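PDB 2IBP: citrate synthase from Pyrobaculum aerophilum, which probably catalyses the condensation of oxaloacetate with acetyl-CoA and water to give citrate and CoA, a step of the tricarboxylic acid cycle. Local coordinates for residues Arg86-Lys89 with Tyr90-Leu93; Ala147-Ile150 with Ala151-Val155; Ile301-Glu304 with Phe305-Tyr309; Asn344-Phe347 with Trp348-Ile351. All blocks are in the same frame, centred on the assembly; numbering follows the deposited sequence.

Contact 1: residues Arg86-Lys89 with Tyr90-Leu93; sequences RMKK and YREL
R86 and Y90 meet at the C-terminal end of helix 77-90, where the chain leaves the last turn for the loop before helix 95-103. A helical bond runs from Y90 N to R86 O at 2.9 Å. The same carbonyl oxygen also lies over one face of the phenol ring, 3.1 Å from Y90 CG and displaced toward the rim. CG of Y90 stands anti to its own carbonyl carbon (chi1 -59°), which folds the ring back along the preceding turn. The R86 and Y90 side chains then run side by side, with R86 CB 3.8 Å from Y90 CE2. K89 approaches at a slant, its bend at chi3 (65°) bringing CE to 3.6 Å from Y90 CE1. One water joins K89 NZ to Y90 OH. An alanine in place of Y90 would probably leave R86 CB and K89 CE without their shared packing surface and this water without its phenol partner. Further on, the extended R91 lays its guanidinium under K88 CG, which sits over the centre of one face, 3.7 Å from R91 CZ. Water continues the bonding past the last turn: one molecule links K88 O to E92 N, and another joins K89 O to E92 O. The surroundings fix the charged ends. R86 NE forms a salt bridge with E152 of helix 141-169, R91 NH2 bonds to L181 O, and E92 reaches Y164 and R176. M87 and Y90 pack on helix 141-169, while L93 turns to helix 95-103.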
loop_
_atom_site.group_PDB
_atom_site.type_symbol
_atom_site.label_atom_id
_atom_site.label_comp_id
_atom_site.label_asym_id
_atom_site.label_seq_id
_atom_site.Cartn_x
_atom_site.Cartn_y
_atom_site.Cartn_z
ATOM N N ARG A 86 28.669 2.229 -1.276
ATOM C CA ARG A 86 27.654 1.490 -0.541
ATOM C C ARG A 86 26.569 1.045 -1.507
ATOM O O ARG A 86 26.165 -0.111 -1.510
ATOM C CB ARG A 86 27.025 2.334 0.580
ATOM C CG ARG A 86 27.966 2.640 1.740
ATOM C CD ARG A 86 27.202 3.215 2.932
ATOM N NE ARG A 86 26.465 4.443 2.632
ATOM C CZ ARG A 86 26.956 5.666 2.750
ATOM N NH1 ARG A 86 28.248 5.844 3.049
ATOM N NH2 ARG A 86 26.193 6.708 2.480
ATOM N N MET A 87 26.150 1.961 -2.372
ATOM C CA MET A 87 25.098 1.652 -3.341
ATOM C C MET A 87 25.550 0.506 -4.243
ATOM O O MET A 87 24.802 -0.417 -4.487
ATOM C CB MET A 87 24.723 2.900 -4.154
ATOM C CG MET A 87 24.236 4.045 -3.281
ATOM S SD MET A 87 22.622 3.678 -2.611
ATOM C CE MET A 87 21.740 4.175 -4.092
ATOM N N LYS A 88 26.798 0.535 -4.693
ATOM C CA LYS A 88 27.302 -0.543 -5.537
ATOM C C LYS A 88 27.236 -1.890 -4.827
ATOM O O LYS A 88 26.892 -2.904 -5.438
ATOM C CB LYS A 88 28.714 -0.228 -6.013
ATOM C CG LYS A 88 28.741 0.784 -7.108
ATOM C CD LYS A 88 30.141 1.227 -7.449
ATOM C CE LYS A 88 30.123 2.121 -8.657
ATOM N NZ LYS A 88 31.492 2.528 -9.048
ATOM N N LYS A 89 27.617 -1.910 -3.548
ATOM C CA LYS A 89 27.580 -3.118 -2.739
ATOM C C LYS A 89 26.132 -3.605 -2.570
ATOM O O LYS A 89 25.872 -4.806 -2.531
ATOM C CB LYS A 89 28.168 -2.845 -1.355
ATOM C CG LYS A 89 28.254 -4.067 -0.459
ATOM C CD LYS A 89 28.850 -3.727 0.910
ATOM C CE LYS A 89 27.944 -2.782 1.702
ATOM N NZ LYS A 89 28.454 -2.530 3.083
ATOM N N TYR A 90 25.203 -2.666 -2.483
ATOM C CA TYR A 90 23.807 -3.024 -2.268
ATOM C C TYR A 90 23.054 -3.476 -3.501
ATOM O O TYR A 90 21.960 -4.019 -3.376
ATOM C CB TYR A 90 23.028 -1.848 -1.690
ATOM C CG TYR A 90 23.531 -1.329 -0.379
ATOM C CD1 TYR A 90 24.031 -2.187 0.584
ATOM C CD2 TYR A 90 23.333 -0.007 -0.040
ATOM C CE1 TYR A 90 24.465 -1.691 1.803
ATOM C CE2 TYR A 90 23.720 0.487 1.174
ATOM C CZ TYR A 90 24.276 -0.355 2.093
ATOM O OH TYR A 90 24.681 0.165 3.294
ATOM N N ARG A 91 23.606 -3.261 -4.688
ATOM C CA ARG A 91 22.873 -3.593 -5.913
ATOM C C ARG A 91 22.408 -5.030 -6.008
ATOM O O ARG A 91 21.326 -5.299 -6.536
ATOM C CB ARG A 91 23.711 -3.289 -7.150
ATOM C CG ARG A 91 23.982 -1.849 -7.352
ATOM C CD ARG A 91 24.899 -1.684 -8.533
ATOM N NE ARG A 91 25.200 -0.286 -8.781
ATOM C CZ ARG A 91 26.111 0.136 -9.654
ATOM N NH1 ARG A 91 26.872 -0.737 -10.294
ATOM N NH2 ARG A 91 26.295 1.424 -9.837
ATOM N N GLU A 92 23.232 -5.973 -5.582
ATOM C CA GLU A 92 22.897 -7.384 -5.738
ATOM C C GLU A 92 21.759 -7.772 -4.808
ATOM O O GLU A 92 21.624 -7.210 -3.719
ATOM C CB GLU A 92 24.110 -8.270 -5.483
ATOM C CG GLU A 92 23.890 -9.750 -5.741
ATOM C CD GLU A 92 23.429 -10.081 -7.154
ATOM O OE1 GLU A 92 24.276 -10.492 -7.973
ATOM O OE2 GLU A 92 22.236 -9.888 -7.466
ATOM N N LEU A 93 20.922 -8.686 -5.280
ATOM C CA LEU A 93 19.780 -9.129 -4.523
ATOM C C LEU A 93 20.096 -10.422 -3.795
ATOM O O LEU A 93 20.973 -11.197 -4.192
ATOM C CB LEU A 93 18.588 -9.347 -5.464
ATOM C CG LEU A 93 18.208 -8.141 -6.309
ATOM C CD1 LEU A 93 17.116 -8.529 -7.337
ATOM C CD2 LEU A 93 17.785 -6.968 -5.425
HETATM O O HOH W 1 26.141 -5.571 -5.560
HETATM O O HOH W 2 27.691 -3.140 -8.123
HETATM O O HOH W 3 23.766 -6.637 -2.224
HETATM O O HOH W 4 26.990 -0.971 4.381
#

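Contact 2: residues Ala147-Ile150 with Ala151-Val155; sequences AYRI and AEKLV
I150 and L154 are one turn apart on the long helix 141-169, an alpha-helix with regular i to i+4 bonding here. K153 can be followed outward from this backbone. Its CB lies 3.4 Å from I150 O. CG stands anti to the K153 carbonyl carbon (chi1 -73°), and this brings it to 3.4 Å from R149 O, the acceptor of K153 N. CD is still near that oxygen, and the chain then runs on extended. CE passes R149 CG at 4.3 Å. The tip, NZ, forms salt bridges with D126 and D124. R149 NH1 also pairs with D126, so an acidic residue serves both basic side chains, which probably eases their closeness. E152 follows the same first step: its CG sits 3.2 Å from Y148 O, and its carboxylate leads to Y71 OH and R86. Helices 62-71, 77-90, 233-244 and 363-382 all pack on this part of helix 141-169, as suits a largely helical citrate synthase fold. On the side facing helix 233-244, I150 and L154 run alongside each other and both touch Y234. Their branches meet through methyl groups, I150 CG2 and L154 CD1 lying 4.0 Å apart.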
loop_
_atom_site.group_PDB
_atom_site.type_symbol
_atom_site.label_atom_id
_atom_site.label_comp_id
_atom_site.label_asym_id
_atom_site.label_seq_id
_atom_site.Cartn_x
_atom_site.Cartn_y
_atom_site.Cartn_z
ATOM N N ALA A 147 17.552 2.965 9.205
ATOM C CA ALA A 147 16.540 3.421 8.244
ATOM C C ALA A 147 17.207 3.999 6.985
ATOM O O ALA A 147 16.785 3.733 5.866
ATOM C CB ALA A 147 15.600 4.444 8.882
ATOM N N TYR A 148 18.256 4.791 7.161
ATOM C CA TYR A 148 18.933 5.382 5.999
ATOM C C TYR A 148 19.685 4.323 5.205
ATOM O O TYR A 148 19.726 4.364 3.963
ATOM C CB TYR A 148 19.822 6.547 6.421
ATOM C CG TYR A 148 19.015 7.809 6.630
ATOM C CD1 TYR A 148 18.272 8.009 7.788
ATOM C CD2 TYR A 148 18.882 8.736 5.607
ATOM C CE1 TYR A 148 17.479 9.139 7.947
ATOM C CE2 TYR A 148 18.107 9.874 5.753
ATOM C CZ TYR A 148 17.398 10.071 6.918
ATOM O OH TYR A 148 16.624 11.206 7.057
ATOM N N ARG A 149 20.272 3.358 5.900
ATOM C CA ARG A 149 20.944 2.243 5.238
ATOM C C ARG A 149 19.918 1.504 4.356
ATOM O O ARG A 149 20.186 1.169 3.205
ATOM C CB ARG A 149 21.536 1.289 6.281
ATOM C CG ARG A 149 22.671 0.385 5.810
ATOM C CD ARG A 149 23.249 -0.432 6.992
ATOM N NE ARG A 149 23.550 0.418 8.146
ATOM C CZ ARG A 149 23.747 -0.022 9.389
ATOM N NH1 ARG A 149 23.664 -1.318 9.675
ATOM N NH2 ARG A 149 23.992 0.846 10.363
ATOM N N ILE A 150 18.744 1.236 4.925
ATOM C CA ILE A 150 17.676 0.528 4.209
ATOM C C ILE A 150 17.183 1.328 3.018
ATOM O O ILE A 150 16.936 0.769 1.933
ATOM C CB ILE A 150 16.518 0.161 5.158
ATOM C CG1 ILE A 150 17.035 -0.822 6.219
ATOM C CG2 ILE A 150 15.333 -0.431 4.372
ATOM C CD1 ILE A 150 16.187 -0.916 7.488
ATOM N N ALA A 151 17.008 2.627 3.223
ATOM C CA ALA A 151 16.595 3.534 2.148
ATOM C C ALA A 151 17.600 3.461 0.988
ATOM O O ALA A 151 17.209 3.316 -0.178
ATOM C CB ALA A 151 16.444 4.958 2.658
ATOM N N GLU A 152 18.894 3.495 1.300
ATOM C CA GLU A 152 19.924 3.363 0.264
ATOM C C GLU A 152 19.821 2.024 -0.480
ATOM O O GLU A 152 19.918 1.968 -1.698
ATOM C CB GLU A 152 21.324 3.500 0.878
ATOM C CG GLU A 152 21.618 4.870 1.373
ATOM C CD GLU A 152 23.034 5.027 1.889
ATOM O OE1 GLU A 152 23.809 4.038 1.881
ATOM O OE2 GLU A 152 23.378 6.167 2.254
ATOM N N LYS A 153 19.557 0.954 0.254
ATOM C CA LYS A 153 19.447 -0.359 -0.345
ATOM C C LYS A 153 18.297 -0.398 -1.323
ATOM O O LYS A 153 18.408 -0.981 -2.394
ATOM C CB LYS A 153 19.253 -1.433 0.701
ATOM C CG LYS A 153 20.488 -1.725 1.500
ATOM C CD LYS A 153 20.157 -2.693 2.585
ATOM C CE LYS A 153 21.320 -2.993 3.464
ATOM N NZ LYS A 153 20.839 -3.871 4.572
ATOM N N LEU A 154 17.164 0.175 -0.933
ATOM C CA LEU A 154 15.997 0.194 -1.830
ATOM C C LEU A 154 16.281 0.951 -3.145
ATOM O O LEU A 154 15.901 0.515 -4.234
ATOM C CB LEU A 154 14.810 0.811 -1.086
ATOM C CG LEU A 154 14.129 -0.198 -0.155
ATOM C CD1 LEU A 154 13.393 0.448 1.001
ATOM C CD2 LEU A 154 13.200 -1.141 -0.928
ATOM N N VAL A 155 16.971 2.070 -3.036
ATOM C CA VAL A 155 17.318 2.857 -4.213
ATOM C C VAL A 155 18.310 2.050 -5.078
ATOM O O VAL A 155 18.199 1.993 -6.303
ATOM C CB VAL A 155 17.922 4.193 -3.782
ATOM C CG1 VAL A 155 18.462 4.967 -5.001
ATOM C CG2 VAL A 155 16.884 5.005 -3.019
#

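Contact 3: residues Ile301-Glu304 with Phe305-Tyr309; sequences IFKE and FSRDY
E304 and R307 form an i to i+3 salt bridge on the alpha-helix 297-313. R307 grips the carboxylate side-on with two nitrogens: NE reaches E304 OE1 at 3.0 Å, and NH2 reaches E304 OE2 at 3.0 Å. Both oxygens lie near the guanidinium plane and are met on their syn side; the two flat groups are turned 26° apart. Two bends make the match. E304 folds at chi2 (-54°), while R307 starts with CG anti to its backbone N and folds at chi3 (-52°). K303 runs extended beside R307, with CE 3.3 Å from R307 NH2. A water bridges K303 NZ and R307 NH2, and K303 NZ also pairs with E327. Replacing R307 with a leucine would probably leave the E304 carboxylate without its charged mate and free to turn. E304 and D308 are magnesium ligands in a structure of this protein. A magnesium ion lies about 4 Å from the D308 side chain here but is not bound to this chain; D308 OD2 pairs with R202. The buried side of the helix carries the phenylalanines. F302 and F305 point the same way, their rings oblique to each other. F305 CD2 sits over one face of F302, toward its rim, 3.8 Å from CZ. Both rings pack on L206 of helix 198-210, and they also touch helix 349-356. Beside them, F302 O accepts from two donors of S306 on opposite faces of the carbonyl plane: S306 N and S306 OG, each 2.8 Å from F302 O.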
loop_
_atom_site.group_PDB
_atom_site.type_symbol
_atom_site.label_atom_id
_atom_site.label_comp_id
_atom_site.label_asym_id
_atom_site.label_seq_id
_atom_site.Cartn_x
_atom_site.Cartn_y
_atom_site.Cartn_z
ATOM N N ILE A 301 13.715 19.535 -20.630
ATOM C CA ILE A 301 15.008 18.909 -20.527
ATOM C C ILE A 301 15.047 17.572 -21.245
ATOM O O ILE A 301 15.995 17.271 -21.975
ATOM C CB ILE A 301 15.386 18.686 -19.048
ATOM C CG1 ILE A 301 15.462 20.026 -18.311
ATOM C CG2 ILE A 301 16.699 17.935 -18.922
ATOM C CD1 ILE A 301 15.524 19.901 -16.798
ATOM N N PHE A 302 14.025 16.749 -21.043
ATOM C CA PHE A 302 14.052 15.432 -21.650
ATOM C C PHE A 302 13.870 15.488 -23.166
ATOM O O PHE A 302 14.420 14.663 -23.888
ATOM C CB PHE A 302 13.102 14.457 -20.980
ATOM C CG PHE A 302 13.597 13.053 -21.036
ATOM C CD1 PHE A 302 14.708 12.677 -20.299
ATOM C CD2 PHE A 302 13.023 12.132 -21.873
ATOM C CE1 PHE A 302 15.210 11.409 -20.378
ATOM C CE2 PHE A 302 13.499 10.853 -21.930
ATOM C CZ PHE A 302 14.604 10.488 -21.175
ATOM N N LYS A 303 13.125 16.481 -23.636
ATOM C CA LYS A 303 12.971 16.720 -25.075
ATOM C C LYS A 303 14.350 16.905 -25.723
ATOM O O LYS A 303 14.665 16.308 -26.744
ATOM C CB LYS A 303 12.178 17.993 -25.308
ATOM C CG LYS A 303 12.133 18.405 -26.762
ATOM C CD LYS A 303 11.522 19.770 -26.925
ATOM C CE LYS A 303 11.470 20.144 -28.395
ATOM N NZ LYS A 303 10.993 21.534 -28.580
ATOM N N GLU A 304 15.180 17.734 -25.097
ATOM C CA GLU A 304 16.512 18.005 -25.626
ATOM C C GLU A 304 17.394 16.770 -25.623
ATOM O O GLU A 304 18.178 16.565 -26.530
ATOM C CB GLU A 304 17.165 19.190 -24.929
ATOM C CG GLU A 304 16.447 20.482 -25.255
ATOM C CD GLU A 304 16.317 20.698 -26.767
ATOM O OE1 GLU A 304 17.308 20.457 -27.499
ATOM O OE2 GLU A 304 15.225 21.075 -27.226
ATOM N N PHE A 305 17.316 15.971 -24.569
ATOM C CA PHE A 305 18.021 14.709 -24.581
ATOM C C PHE A 305 17.528 13.841 -25.745
ATOM O O PHE A 305 18.316 13.208 -26.452
ATOM C CB PHE A 305 17.812 13.926 -23.285
ATOM C CG PHE A 305 18.202 12.512 -23.429
ATOM C CD1 PHE A 305 19.535 12.179 -23.536
ATOM C CD2 PHE A 305 17.253 11.538 -23.671
ATOM C CE1 PHE A 305 19.911 10.888 -23.830
ATOM C CE2 PHE A 305 17.641 10.248 -23.968
ATOM C CZ PHE A 305 18.958 9.933 -24.045
ATOM N N SER A 306 16.209 13.762 -25.912
ATOM C CA SER A 306 15.623 12.936 -26.958
ATOM C C SER A 306 16.117 13.374 -28.333
ATOM O O SER A 306 16.384 12.541 -29.192
ATOM C CB SER A 306 14.102 12.968 -26.882
ATOM O OG SER A 306 13.674 12.521 -25.610
ATOM N N ARG A 307 16.240 14.681 -28.508
ATOM C CA ARG A 307 16.753 15.235 -29.754
ATOM C C ARG A 307 18.161 14.698 -30.009
ATOM O O ARG A 307 18.478 14.274 -31.118
ATOM C CB ARG A 307 16.787 16.748 -29.673
ATOM C CG ARG A 307 17.164 17.403 -30.979
ATOM C CD ARG A 307 17.417 18.880 -30.835
ATOM N NE ARG A 307 16.319 19.567 -30.171
ATOM C CZ ARG A 307 15.165 19.903 -30.746
ATOM N NH1 ARG A 307 14.880 19.540 -31.990
ATOM N NH2 ARG A 307 14.258 20.559 -30.037
ATOM N N ASP A 308 19.003 14.744 -28.977
ATOM C CA ASP A 308 20.365 14.216 -29.060
ATOM C C ASP A 308 20.382 12.738 -29.377
ATOM O O ASP A 308 21.184 12.274 -30.175
ATOM C CB ASP A 308 21.128 14.447 -27.766
ATOM C CG ASP A 308 21.400 15.906 -27.499
ATOM O OD1 ASP A 308 21.283 16.717 -28.445
ATOM O OD2 ASP A 308 21.725 16.239 -26.339
ATOM N N TYR A 309 19.486 11.986 -28.749
ATOM C CA TYR A 309 19.441 10.562 -28.948
ATOM C C TYR A 309 19.125 10.210 -30.402
ATOM O O TYR A 309 19.809 9.379 -31.025
ATOM C CB TYR A 309 18.416 9.923 -27.995
ATOM C CG TYR A 309 18.451 8.421 -28.061
ATOM C CD1 TYR A 309 19.272 7.686 -27.211
ATOM C CD2 TYR A 309 17.766 7.746 -29.050
ATOM C CE1 TYR A 309 19.344 6.317 -27.302
ATOM C CE2 TYR A 309 17.817 6.375 -29.143
ATOM C CZ TYR A 309 18.618 5.661 -28.276
ATOM O OH TYR A 309 18.687 4.294 -28.367
HETATM O O HOH W 5 11.929 22.194 -31.286
#

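Contact 4: residues Asn344-Phe347 with Trp348-Ile351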
loop_
_atom_site.group_PDB
_atom_site.type_symbol
_atom_site.label_atom_id
_atom_site.label_comp_id
_atom_site.label_asym_id
_atom_site.label_seq_id
_atom_site.Cartn_x
_atom_site.Cartn_y
_atom_site.Cartn_z
ATOM N N ASN A 344 3.836 17.840 -21.102
ATOM C CA ASN A 344 4.432 17.392 -19.860
ATOM C C ASN A 344 5.451 16.291 -20.192
ATOM O O ASN A 344 5.618 15.906 -21.351
ATOM C CB ASN A 344 3.373 16.976 -18.843
ATOM C CG ASN A 344 2.631 15.727 -19.239
ATOM O OD1 ASN A 344 3.236 14.727 -19.626
ATOM N ND2 ASN A 344 1.317 15.740 -19.055
ATOM N N VAL A 345 6.204 15.840 -19.199
ATOM C CA VAL A 345 7.296 14.917 -19.478
ATOM C C VAL A 345 6.852 13.659 -20.234
ATOM O O VAL A 345 7.607 13.127 -21.062
ATOM C CB VAL A 345 8.068 14.571 -18.182
ATOM C CG1 VAL A 345 7.207 13.690 -17.299
ATOM C CG2 VAL A 345 9.414 13.913 -18.525
ATOM N N ASP A 346 5.623 13.207 -19.994
ATOM C CA ASP A 346 5.106 11.997 -20.643
ATOM C C ASP A 346 5.001 12.148 -22.169
ATOM O O ASP A 346 4.938 11.165 -22.901
ATOM C CB ASP A 346 3.738 11.631 -20.071
ATOM C CG ASP A 346 3.787 11.326 -18.589
ATOM O OD1 ASP A 346 4.852 10.875 -18.103
ATOM O OD2 ASP A 346 2.753 11.540 -17.916
ATOM N N PHE A 347 4.921 13.391 -22.630
ATOM C CA PHE A 347 4.827 13.670 -24.055
ATOM C C PHE A 347 6.066 13.176 -24.790
ATOM O O PHE A 347 5.983 12.787 -25.970
ATOM C CB PHE A 347 4.664 15.176 -24.244
ATOM C CG PHE A 347 4.397 15.601 -25.657
ATOM C CD1 PHE A 347 3.102 15.789 -26.101
ATOM C CD2 PHE A 347 5.438 15.891 -26.516
ATOM C CE1 PHE A 347 2.863 16.216 -27.379
ATOM C CE2 PHE A 347 5.193 16.305 -27.793
ATOM C CZ PHE A 347 3.903 16.475 -28.218
ATOM N N TRP A 348 7.195 13.145 -24.087
ATOM C CA TRP A 348 8.474 12.835 -24.686
ATOM C C TRP A 348 9.178 11.594 -24.181
ATOM O O TRP A 348 9.907 10.967 -24.928
ATOM C CB TRP A 348 9.472 13.974 -24.398
ATOM C CG TRP A 348 9.137 15.269 -25.004
ATOM C CD1 TRP A 348 8.604 16.348 -24.386
ATOM C CD2 TRP A 348 9.248 15.609 -26.392
ATOM N NE1 TRP A 348 8.418 17.366 -25.289
ATOM C CE2 TRP A 348 8.793 16.934 -26.532
ATOM C CE3 TRP A 348 9.723 14.934 -27.519
ATOM C CZ2 TRP A 348 8.784 17.595 -27.759
ATOM C CZ3 TRP A 348 9.700 15.585 -28.734
ATOM C CH2 TRP A 348 9.233 16.905 -28.838
ATOM N N SER A 349 8.998 11.274 -22.894
ATOM C CA SER A 349 9.859 10.293 -22.232
ATOM C C SER A 349 9.849 8.842 -22.682
ATOM O O SER A 349 10.812 8.132 -22.423
ATOM C CB SER A 349 9.655 10.344 -20.726
ATOM O OG SER A 349 8.423 9.771 -20.387
ATOM N N GLY A 350 8.812 8.410 -23.399
ATOM C CA GLY A 350 8.763 7.041 -23.894
ATOM C C GLY A 350 9.539 6.819 -25.173
ATOM O O GLY A 350 9.874 5.687 -25.519
ATOM N N ILE A 351 9.900 7.908 -25.843
ATOM C CA ILE A 351 10.561 7.809 -27.145
ATOM C C ILE A 351 11.938 7.160 -27.072
ATOM O O ILE A 351 12.213 6.156 -27.739
ATOM C CB ILE A 351 10.631 9.176 -27.819
ATOM C CG1 ILE A 351 9.204 9.692 -28.105
ATOM C CG2 ILE A 351 11.485 9.087 -29.093
ATOM C CD1 ILE A 351 9.144 11.112 -28.626
HETATM O O HOH W 6 6.325 9.378 -24.407
HETATM O O HOH W 7 7.775 10.443 -17.829
#
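F347 turns the edge of its ring toward the indole face of W348. F347 CD2 comes closest, 3.5 Å from W348 CE2, and lies over the face toward its rim. The two rings form an edge-to-face pair with planes 67° apart. F347 CG lies anti to its backbone N (chi1 -173°), which brings its ring alongside that of W348. In the backbone of the same turn, V345 O takes two donors. S349 N meets it at 3.0 Å, nearly in line with the carbonyl, whereas W348 N comes from above the carbonyl plane at 3.1 Å. This is the turn that leads into helix 349-356 of the citrate synthase fold. It carries D346, predicted to be an active-site residue. Just before it, N344 OD1 accepts from D346 N at 2.9 Å and closes an Asx turn. One water joins D346 OD1 to S349 OG, and another links D346 O to G350 N. In the next shell, N344 ND2 bonds to G288 O, and the N344 side chain touches H289, also a predicted active-site residue. N253 ND2 holds S349 OG. Y295 OH bonds to W348 NE1, and the indole packs on F320 and on K303 of helix 297-313.

Overall arrangement
The four contacts follow one another along the chain, each within one continuous stretch, and all belong to the citrate synthase fold. They form two pairs. Contacts 1 and 2 have centres 10 Å apart and join the end of helix 77-90 to helix 141-169, through the R86 to E152 salt bridge and M87 against V155. Contacts 3 and 4 also have centres 10 Å apart, with K303 and F302 of helix 297-313 packed on W348 and S349, where helix 349-356 begins. The pairs are separate, with centres about 30 Å apart. Only the second pair adjoins known or predicted sites: the magnesium ligands in contact 3 and the predicted active-site D346 in contact 4.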